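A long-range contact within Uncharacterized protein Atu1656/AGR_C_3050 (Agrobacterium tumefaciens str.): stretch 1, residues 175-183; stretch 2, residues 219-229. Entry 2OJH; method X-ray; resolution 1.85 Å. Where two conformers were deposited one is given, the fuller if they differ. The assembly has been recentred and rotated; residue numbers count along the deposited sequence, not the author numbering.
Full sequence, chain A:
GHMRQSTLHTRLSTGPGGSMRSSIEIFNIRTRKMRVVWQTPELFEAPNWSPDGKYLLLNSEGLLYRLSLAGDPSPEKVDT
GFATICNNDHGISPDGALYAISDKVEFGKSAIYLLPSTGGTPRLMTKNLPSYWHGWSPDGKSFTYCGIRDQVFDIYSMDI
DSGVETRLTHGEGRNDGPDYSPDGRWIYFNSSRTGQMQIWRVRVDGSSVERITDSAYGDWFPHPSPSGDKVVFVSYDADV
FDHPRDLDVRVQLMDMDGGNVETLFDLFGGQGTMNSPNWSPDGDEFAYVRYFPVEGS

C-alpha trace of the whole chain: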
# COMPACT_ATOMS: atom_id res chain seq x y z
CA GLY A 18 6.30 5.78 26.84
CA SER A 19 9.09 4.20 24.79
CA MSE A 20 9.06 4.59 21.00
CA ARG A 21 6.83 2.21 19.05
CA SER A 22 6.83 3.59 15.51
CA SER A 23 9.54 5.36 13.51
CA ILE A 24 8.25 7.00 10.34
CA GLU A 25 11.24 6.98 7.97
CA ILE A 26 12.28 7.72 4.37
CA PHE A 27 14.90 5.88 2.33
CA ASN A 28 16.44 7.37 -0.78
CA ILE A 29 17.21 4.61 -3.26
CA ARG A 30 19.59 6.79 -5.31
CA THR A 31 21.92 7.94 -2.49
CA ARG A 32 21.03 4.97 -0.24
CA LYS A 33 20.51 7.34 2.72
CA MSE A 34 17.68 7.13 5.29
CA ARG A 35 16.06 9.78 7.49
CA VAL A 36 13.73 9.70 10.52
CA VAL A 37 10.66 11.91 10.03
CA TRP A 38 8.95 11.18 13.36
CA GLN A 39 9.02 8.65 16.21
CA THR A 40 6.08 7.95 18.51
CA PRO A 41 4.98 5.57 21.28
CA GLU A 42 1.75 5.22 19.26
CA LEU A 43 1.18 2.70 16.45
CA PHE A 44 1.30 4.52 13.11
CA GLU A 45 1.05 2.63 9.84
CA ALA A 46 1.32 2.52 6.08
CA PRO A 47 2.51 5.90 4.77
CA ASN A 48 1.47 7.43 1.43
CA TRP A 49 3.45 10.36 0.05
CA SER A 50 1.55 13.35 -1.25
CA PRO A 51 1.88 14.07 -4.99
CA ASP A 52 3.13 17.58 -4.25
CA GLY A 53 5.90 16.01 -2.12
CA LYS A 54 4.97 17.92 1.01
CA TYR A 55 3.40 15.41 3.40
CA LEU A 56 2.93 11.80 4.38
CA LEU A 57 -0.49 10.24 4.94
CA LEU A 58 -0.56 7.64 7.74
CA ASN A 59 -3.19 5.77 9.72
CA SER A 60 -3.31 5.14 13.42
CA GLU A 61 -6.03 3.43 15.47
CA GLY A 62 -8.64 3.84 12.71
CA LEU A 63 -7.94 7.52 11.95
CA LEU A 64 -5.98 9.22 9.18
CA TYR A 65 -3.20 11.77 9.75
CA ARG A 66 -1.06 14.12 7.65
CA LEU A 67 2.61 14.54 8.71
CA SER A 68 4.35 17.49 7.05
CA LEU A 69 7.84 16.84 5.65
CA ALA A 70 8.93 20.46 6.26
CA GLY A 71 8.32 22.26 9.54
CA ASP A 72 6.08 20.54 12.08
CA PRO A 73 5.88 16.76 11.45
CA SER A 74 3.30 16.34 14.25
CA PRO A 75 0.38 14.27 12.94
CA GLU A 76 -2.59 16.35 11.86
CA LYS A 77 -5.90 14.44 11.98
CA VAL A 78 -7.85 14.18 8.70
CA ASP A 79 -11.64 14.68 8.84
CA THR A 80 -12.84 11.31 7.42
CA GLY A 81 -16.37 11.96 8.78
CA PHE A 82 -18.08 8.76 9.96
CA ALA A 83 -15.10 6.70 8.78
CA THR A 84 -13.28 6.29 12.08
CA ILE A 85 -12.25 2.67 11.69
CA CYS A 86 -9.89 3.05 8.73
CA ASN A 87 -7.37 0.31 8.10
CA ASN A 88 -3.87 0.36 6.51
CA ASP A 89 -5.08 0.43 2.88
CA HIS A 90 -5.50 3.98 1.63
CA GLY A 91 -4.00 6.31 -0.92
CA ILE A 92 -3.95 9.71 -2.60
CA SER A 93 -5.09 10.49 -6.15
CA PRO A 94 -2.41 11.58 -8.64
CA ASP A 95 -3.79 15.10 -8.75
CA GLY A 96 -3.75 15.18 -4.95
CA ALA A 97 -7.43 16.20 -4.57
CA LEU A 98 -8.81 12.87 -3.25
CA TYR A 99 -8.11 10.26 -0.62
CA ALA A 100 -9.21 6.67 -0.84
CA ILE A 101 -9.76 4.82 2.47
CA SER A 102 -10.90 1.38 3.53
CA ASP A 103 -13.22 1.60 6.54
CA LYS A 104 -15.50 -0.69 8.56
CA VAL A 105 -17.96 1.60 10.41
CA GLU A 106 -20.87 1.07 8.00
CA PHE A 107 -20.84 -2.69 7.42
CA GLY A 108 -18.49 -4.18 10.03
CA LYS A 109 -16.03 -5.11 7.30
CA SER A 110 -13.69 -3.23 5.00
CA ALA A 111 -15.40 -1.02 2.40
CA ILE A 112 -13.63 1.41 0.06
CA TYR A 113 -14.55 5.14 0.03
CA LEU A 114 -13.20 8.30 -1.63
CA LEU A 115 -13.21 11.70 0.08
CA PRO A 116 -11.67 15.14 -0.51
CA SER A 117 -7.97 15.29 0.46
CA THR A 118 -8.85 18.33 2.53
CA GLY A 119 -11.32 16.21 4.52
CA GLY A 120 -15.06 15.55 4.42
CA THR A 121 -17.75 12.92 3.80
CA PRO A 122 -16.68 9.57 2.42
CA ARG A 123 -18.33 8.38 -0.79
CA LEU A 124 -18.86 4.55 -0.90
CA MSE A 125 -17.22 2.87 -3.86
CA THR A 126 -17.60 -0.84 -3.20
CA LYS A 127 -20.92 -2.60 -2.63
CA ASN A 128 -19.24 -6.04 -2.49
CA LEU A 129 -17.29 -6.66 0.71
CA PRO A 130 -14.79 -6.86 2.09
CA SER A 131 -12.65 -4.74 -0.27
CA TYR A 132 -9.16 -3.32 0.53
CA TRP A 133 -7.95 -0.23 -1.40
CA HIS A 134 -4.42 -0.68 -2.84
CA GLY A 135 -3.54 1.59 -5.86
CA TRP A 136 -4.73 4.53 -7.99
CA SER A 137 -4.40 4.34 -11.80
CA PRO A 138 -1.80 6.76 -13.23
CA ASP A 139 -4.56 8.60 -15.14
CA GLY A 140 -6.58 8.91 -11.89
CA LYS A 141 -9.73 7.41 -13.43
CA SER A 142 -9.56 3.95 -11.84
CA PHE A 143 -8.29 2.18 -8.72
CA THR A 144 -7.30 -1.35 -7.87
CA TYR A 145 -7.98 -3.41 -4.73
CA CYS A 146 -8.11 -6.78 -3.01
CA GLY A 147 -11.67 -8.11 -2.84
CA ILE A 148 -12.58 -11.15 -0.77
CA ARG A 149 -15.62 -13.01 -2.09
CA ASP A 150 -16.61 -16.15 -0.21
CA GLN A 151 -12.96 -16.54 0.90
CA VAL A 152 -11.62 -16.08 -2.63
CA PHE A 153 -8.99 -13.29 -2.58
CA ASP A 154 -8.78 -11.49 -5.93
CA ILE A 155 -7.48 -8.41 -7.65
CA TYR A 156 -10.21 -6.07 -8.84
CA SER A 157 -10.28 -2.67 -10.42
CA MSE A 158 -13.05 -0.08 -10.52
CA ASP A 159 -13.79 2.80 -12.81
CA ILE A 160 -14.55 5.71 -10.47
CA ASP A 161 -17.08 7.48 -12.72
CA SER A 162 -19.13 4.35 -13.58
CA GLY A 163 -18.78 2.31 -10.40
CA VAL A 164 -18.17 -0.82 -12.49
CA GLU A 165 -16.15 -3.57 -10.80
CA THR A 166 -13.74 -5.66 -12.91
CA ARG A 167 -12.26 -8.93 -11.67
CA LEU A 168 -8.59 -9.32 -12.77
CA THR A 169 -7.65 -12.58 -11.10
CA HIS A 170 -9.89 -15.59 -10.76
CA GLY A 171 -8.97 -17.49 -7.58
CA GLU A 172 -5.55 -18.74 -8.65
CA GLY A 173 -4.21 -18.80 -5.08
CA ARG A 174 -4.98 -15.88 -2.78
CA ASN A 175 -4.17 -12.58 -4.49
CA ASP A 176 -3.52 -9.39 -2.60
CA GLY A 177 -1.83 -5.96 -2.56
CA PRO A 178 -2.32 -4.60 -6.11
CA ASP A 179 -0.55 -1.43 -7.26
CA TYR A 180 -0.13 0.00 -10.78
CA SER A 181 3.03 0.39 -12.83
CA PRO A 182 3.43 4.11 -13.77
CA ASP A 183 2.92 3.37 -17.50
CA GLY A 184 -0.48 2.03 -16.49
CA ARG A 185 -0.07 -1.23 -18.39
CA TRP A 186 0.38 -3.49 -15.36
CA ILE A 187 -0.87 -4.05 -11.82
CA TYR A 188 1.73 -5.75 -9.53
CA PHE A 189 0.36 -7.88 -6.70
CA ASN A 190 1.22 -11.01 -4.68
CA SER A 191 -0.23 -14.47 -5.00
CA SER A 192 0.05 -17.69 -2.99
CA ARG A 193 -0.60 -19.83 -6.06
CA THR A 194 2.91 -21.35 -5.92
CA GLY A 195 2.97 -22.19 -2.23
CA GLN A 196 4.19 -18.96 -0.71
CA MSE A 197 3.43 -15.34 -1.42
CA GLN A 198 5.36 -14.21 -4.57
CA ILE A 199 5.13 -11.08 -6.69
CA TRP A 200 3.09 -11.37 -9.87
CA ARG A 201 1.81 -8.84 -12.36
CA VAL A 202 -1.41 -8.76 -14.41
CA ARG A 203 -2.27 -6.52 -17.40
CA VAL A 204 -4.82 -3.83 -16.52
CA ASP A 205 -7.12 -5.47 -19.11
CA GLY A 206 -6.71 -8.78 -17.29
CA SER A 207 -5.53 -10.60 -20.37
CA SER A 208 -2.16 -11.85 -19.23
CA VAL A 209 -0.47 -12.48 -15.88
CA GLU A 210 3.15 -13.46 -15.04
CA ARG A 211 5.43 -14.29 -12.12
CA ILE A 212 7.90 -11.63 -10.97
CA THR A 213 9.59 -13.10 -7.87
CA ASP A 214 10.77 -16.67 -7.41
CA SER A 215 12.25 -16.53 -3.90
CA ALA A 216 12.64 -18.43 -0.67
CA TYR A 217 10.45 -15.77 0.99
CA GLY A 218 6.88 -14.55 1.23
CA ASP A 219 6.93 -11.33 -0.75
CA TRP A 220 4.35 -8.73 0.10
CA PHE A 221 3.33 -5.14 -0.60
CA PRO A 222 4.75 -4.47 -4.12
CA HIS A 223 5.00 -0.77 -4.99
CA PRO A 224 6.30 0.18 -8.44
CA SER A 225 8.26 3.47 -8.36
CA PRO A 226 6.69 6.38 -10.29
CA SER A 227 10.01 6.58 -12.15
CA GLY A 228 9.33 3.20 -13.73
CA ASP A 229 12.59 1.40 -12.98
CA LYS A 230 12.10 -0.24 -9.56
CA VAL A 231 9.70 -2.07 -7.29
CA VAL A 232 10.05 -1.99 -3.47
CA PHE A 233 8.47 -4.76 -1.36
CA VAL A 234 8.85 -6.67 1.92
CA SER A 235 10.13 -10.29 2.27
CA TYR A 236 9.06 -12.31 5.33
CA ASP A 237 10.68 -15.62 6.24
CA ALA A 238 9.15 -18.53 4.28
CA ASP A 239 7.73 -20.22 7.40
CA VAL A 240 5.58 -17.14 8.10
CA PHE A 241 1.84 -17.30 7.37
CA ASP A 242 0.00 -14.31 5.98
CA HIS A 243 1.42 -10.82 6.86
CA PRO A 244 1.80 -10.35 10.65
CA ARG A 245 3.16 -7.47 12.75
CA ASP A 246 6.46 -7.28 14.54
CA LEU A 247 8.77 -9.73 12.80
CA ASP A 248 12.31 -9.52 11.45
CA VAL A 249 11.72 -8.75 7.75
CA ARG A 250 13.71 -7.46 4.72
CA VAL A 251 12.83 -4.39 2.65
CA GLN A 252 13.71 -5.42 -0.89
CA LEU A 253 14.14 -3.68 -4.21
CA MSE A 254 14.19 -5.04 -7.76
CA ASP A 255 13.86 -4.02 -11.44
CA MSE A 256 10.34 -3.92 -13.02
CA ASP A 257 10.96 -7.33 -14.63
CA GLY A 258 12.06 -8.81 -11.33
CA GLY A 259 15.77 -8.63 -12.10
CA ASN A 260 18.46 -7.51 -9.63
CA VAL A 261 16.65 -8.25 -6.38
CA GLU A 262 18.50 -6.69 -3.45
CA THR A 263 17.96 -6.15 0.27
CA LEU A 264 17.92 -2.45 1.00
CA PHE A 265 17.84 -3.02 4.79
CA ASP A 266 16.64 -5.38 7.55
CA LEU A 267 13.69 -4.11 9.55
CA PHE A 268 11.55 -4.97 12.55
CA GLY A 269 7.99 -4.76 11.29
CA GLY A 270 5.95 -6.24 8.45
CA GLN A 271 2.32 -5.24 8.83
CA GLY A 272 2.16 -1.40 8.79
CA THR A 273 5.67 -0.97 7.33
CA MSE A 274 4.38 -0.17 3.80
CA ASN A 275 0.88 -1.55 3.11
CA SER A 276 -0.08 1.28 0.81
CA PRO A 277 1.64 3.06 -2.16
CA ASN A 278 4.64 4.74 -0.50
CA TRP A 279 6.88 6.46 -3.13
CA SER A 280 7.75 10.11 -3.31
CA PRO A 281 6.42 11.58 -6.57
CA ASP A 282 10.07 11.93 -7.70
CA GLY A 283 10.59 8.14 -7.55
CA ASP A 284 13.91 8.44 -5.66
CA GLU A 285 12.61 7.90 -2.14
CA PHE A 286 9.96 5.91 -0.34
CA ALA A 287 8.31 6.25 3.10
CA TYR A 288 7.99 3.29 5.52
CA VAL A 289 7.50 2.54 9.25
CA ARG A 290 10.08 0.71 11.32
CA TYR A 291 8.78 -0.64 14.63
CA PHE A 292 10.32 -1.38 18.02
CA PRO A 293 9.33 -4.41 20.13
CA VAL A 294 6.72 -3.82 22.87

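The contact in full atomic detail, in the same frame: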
# COMPACT_ATOMS: atom_id res chain seq x y z
N ASN A 175 -4.83 -13.66 -3.77
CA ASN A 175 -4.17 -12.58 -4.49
C ASN A 175 -4.45 -11.30 -3.76
O ASN A 175 -5.60 -11.01 -3.46
CB ASN A 175 -4.67 -12.50 -5.93
CG ASN A 175 -4.54 -13.80 -6.64
OD1 ASN A 175 -3.42 -14.23 -6.99
ND2 ASN A 175 -5.66 -14.50 -6.81
N ASP A 176 -3.39 -10.53 -3.49
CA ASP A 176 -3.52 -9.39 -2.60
C ASP A 176 -2.58 -8.26 -3.02
O ASP A 176 -1.75 -8.43 -3.93
CB ASP A 176 -3.17 -9.84 -1.18
CG ASP A 176 -3.79 -8.97 -0.10
OD1 ASP A 176 -4.18 -7.82 -0.35
OD2 ASP A 176 -3.87 -9.48 1.03
N GLY A 177 -2.75 -7.09 -2.39
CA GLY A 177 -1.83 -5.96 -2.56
C GLY A 177 -1.51 -5.49 -3.96
O GLY A 177 -0.32 -5.42 -4.32
N PRO A 178 -2.54 -5.11 -4.75
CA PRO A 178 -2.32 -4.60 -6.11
C PRO A 178 -1.88 -3.15 -6.18
O PRO A 178 -2.44 -2.29 -5.46
CB PRO A 178 -3.70 -4.75 -6.77
CG PRO A 178 -4.67 -4.71 -5.65
CD PRO A 178 -3.98 -5.19 -4.42
N ASP A 179 -0.96 -2.84 -7.08
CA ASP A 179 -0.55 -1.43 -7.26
C ASP A 179 -0.10 -1.29 -8.73
O ASP A 179 0.49 -2.20 -9.28
CB ASP A 179 0.59 -1.13 -6.27
CG ASP A 179 0.92 0.35 -6.14
OD1 ASP A 179 0.25 1.18 -6.77
OD2 ASP A 179 1.85 0.68 -5.35
N TYR A 180 -0.43 -0.17 -9.36
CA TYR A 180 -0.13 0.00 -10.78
C TYR A 180 1.34 0.30 -11.09
O TYR A 180 2.02 0.98 -10.32
CB TYR A 180 -0.91 1.18 -11.34
CG TYR A 180 -2.40 0.99 -11.40
CD1 TYR A 180 -3.20 1.18 -10.26
CD2 TYR A 180 -3.02 0.63 -12.59
CE1 TYR A 180 -4.60 1.03 -10.34
CE2 TYR A 180 -4.40 0.47 -12.66
CZ TYR A 180 -5.18 0.68 -11.53
OH TYR A 180 -6.55 0.53 -11.64
N SER A 181 1.80 -0.16 -12.25
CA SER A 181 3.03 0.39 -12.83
C SER A 181 2.71 1.81 -13.33
O SER A 181 1.55 2.08 -13.70
CB SER A 181 3.53 -0.49 -13.97
OG SER A 181 2.58 -0.58 -15.02
N PRO A 182 3.71 2.72 -13.35
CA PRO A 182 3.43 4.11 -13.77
C PRO A 182 3.04 4.28 -15.25
O PRO A 182 2.44 5.29 -15.61
CB PRO A 182 4.75 4.85 -13.49
CG PRO A 182 5.79 3.80 -13.42
CD PRO A 182 5.12 2.53 -12.97
N ASP A 183 3.36 3.30 -16.10
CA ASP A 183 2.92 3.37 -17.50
C ASP A 183 1.47 2.93 -17.64
O ASP A 183 0.85 3.08 -18.70
CB ASP A 183 3.84 2.56 -18.41
CG ASP A 183 3.72 1.05 -18.23
OD1 ASP A 183 2.84 0.55 -17.48
OD2 ASP A 183 4.54 0.36 -18.86
N ASP A 219 6.58 -12.64 -0.23
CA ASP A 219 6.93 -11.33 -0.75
C ASP A 219 5.62 -10.61 -0.75
O ASP A 219 4.62 -11.17 -1.22
CB ASP A 219 7.51 -11.48 -2.18
CG ASP A 219 8.88 -12.16 -2.21
OD1 ASP A 219 9.62 -12.03 -1.22
OD2 ASP A 219 9.24 -12.77 -3.24
N TRP A 220 5.60 -9.38 -0.21
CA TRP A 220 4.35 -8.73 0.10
C TRP A 220 4.46 -7.24 -0.25
O TRP A 220 5.56 -6.68 -0.33
CB TRP A 220 4.08 -8.87 1.61
CG TRP A 220 3.42 -10.19 2.03
CD1 TRP A 220 4.02 -11.38 2.35
CD2 TRP A 220 2.02 -10.39 2.17
NE1 TRP A 220 3.05 -12.33 2.69
CE2 TRP A 220 1.81 -11.72 2.56
CE3 TRP A 220 0.89 -9.55 1.96
CZ2 TRP A 220 0.52 -12.24 2.77
CZ3 TRP A 220 -0.37 -10.08 2.16
CH2 TRP A 220 -0.54 -11.40 2.57
N PHE A 221 3.33 -6.59 -0.44
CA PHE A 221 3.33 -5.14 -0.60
C PHE A 221 4.18 -4.59 -1.76
O PHE A 221 4.96 -3.65 -1.55
CB PHE A 221 3.75 -4.44 0.71
CG PHE A 221 3.29 -5.12 1.97
CD1 PHE A 221 1.91 -5.28 2.24
CD2 PHE A 221 4.22 -5.60 2.89
CE1 PHE A 221 1.48 -5.96 3.41
CE2 PHE A 221 3.81 -6.26 4.07
CZ PHE A 221 2.44 -6.45 4.33
N PRO A 222 4.02 -5.11 -3.00
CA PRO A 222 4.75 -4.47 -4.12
C PRO A 222 4.29 -3.05 -4.45
O PRO A 222 3.06 -2.79 -4.61
CB PRO A 222 4.53 -5.46 -5.29
CG PRO A 222 3.20 -6.13 -4.97
CD PRO A 222 3.24 -6.28 -3.46
N HIS A 223 5.25 -2.11 -4.49
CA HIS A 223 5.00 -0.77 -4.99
C HIS A 223 5.99 -0.40 -6.09
O HIS A 223 7.16 -0.18 -5.82
CB HIS A 223 5.00 0.24 -3.83
CG HIS A 223 4.09 -0.15 -2.70
ND1 HIS A 223 2.72 -0.22 -2.85
CD2 HIS A 223 4.35 -0.54 -1.43
CE1 HIS A 223 2.17 -0.59 -1.71
NE2 HIS A 223 3.14 -0.77 -0.82
N PRO A 224 5.53 -0.40 -7.35
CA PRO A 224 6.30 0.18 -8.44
C PRO A 224 6.58 1.69 -8.25
O PRO A 224 5.67 2.47 -7.91
CB PRO A 224 5.42 -0.06 -9.67
CG PRO A 224 4.49 -1.16 -9.30
CD PRO A 224 4.26 -1.00 -7.81
N SER A 225 7.84 2.06 -8.45
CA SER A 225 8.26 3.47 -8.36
C SER A 225 7.62 4.28 -9.48
O SER A 225 7.52 3.80 -10.62
CB SER A 225 9.78 3.54 -8.47
OG SER A 225 10.24 4.87 -8.65
N PRO A 226 7.19 5.53 -9.19
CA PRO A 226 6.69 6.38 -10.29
C PRO A 226 7.71 6.63 -11.42
O PRO A 226 7.33 7.08 -12.52
CB PRO A 226 6.32 7.69 -9.61
CG PRO A 226 6.79 7.60 -8.22
CD PRO A 226 7.12 6.20 -7.88
N SER A 227 8.98 6.33 -11.17
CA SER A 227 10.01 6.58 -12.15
C SER A 227 10.16 5.41 -13.12
O SER A 227 10.91 5.50 -14.11
CB SER A 227 11.31 6.95 -11.46
OG SER A 227 11.17 8.20 -10.80
N GLY A 228 9.47 4.32 -12.81
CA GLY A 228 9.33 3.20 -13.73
C GLY A 228 10.50 2.26 -13.86
O GLY A 228 10.55 1.48 -14.82
N ASP A 229 11.42 2.29 -12.90
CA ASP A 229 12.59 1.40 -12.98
C ASP A 229 12.65 0.34 -11.88
O ASP A 229 13.37 -0.65 -12.01
CB ASP A 229 13.93 2.19 -13.04
CG ASP A 229 14.16 3.10 -11.81
OD1 ASP A 229 13.18 3.60 -11.24
OD2 ASP A 229 15.34 3.30 -11.43
O HOH W 1 0.78 -3.16 -3.12
O HOH W 2 3.60 2.65 -5.87

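Strands 175-180 and 219-224 run parallel, with an angle of 2° between their directions and a closest axis approach of 6.4 Å. No backbone hydrogen bond joins them. Side chains, proline rings and two waters fill the gap, and 437 Å² of surface is buried.

Along stretch 2, Asp219 makes no contact. Trp220 has its CA-to-CB bond sideways, but the end of its ring comes nearer. Asp176 OD2 lies 3.7 Å from Trp220 CZ3, at the ring edge and near its plane. The CA-to-CB bond of Phe221 points away. Phe221 CA is 5.6 Å from Gly177 CA, and both residues have positive phi, a value that by itself favours glycine.

Pro222 packs its ring against the opposing backbone, with Pro222 CG 3.6 Å from Gly177 O. Water 1 lies 2.8 Å from Gly177 O and 2.7 Å from Pro222 O, within hydrogen-bonding reach of both carbonyls.

His223 makes the one direct hydrogen bond of the contact. Its ND1 donates to Asp179 OD2 at 2.8 Å, with an angle of 160°. The carboxylate oxygen lies at the ring edge, near its plane, where the N-H points. Water 2 donates to the same Asp179 OD2 at 2.7 Å and to Pro224 O at 2.9 Å, so the carboxylate is also tied to the next residue's backbone.

The CA-to-CB bond of Pro224 points toward stretch 1. Pro224 CG is 3.4 Å from Tyr180 O, and Pro224 CB is 4.2 Å from Pro182 CD, an apolar contact between two rings.

A type I turn follows from Ser225 to Gly228, closed by a hydrogen bond from Gly228 N to Ser225 O at 3.0 Å. Pro182 packs against this turn: Pro182 CG lies 3.3 Å from Ser225 O and 3.6 Å from Gly228 CA, and Pro182 CB is 3.5 Å from Pro226 O. Ser227 and Asp229 stay clear.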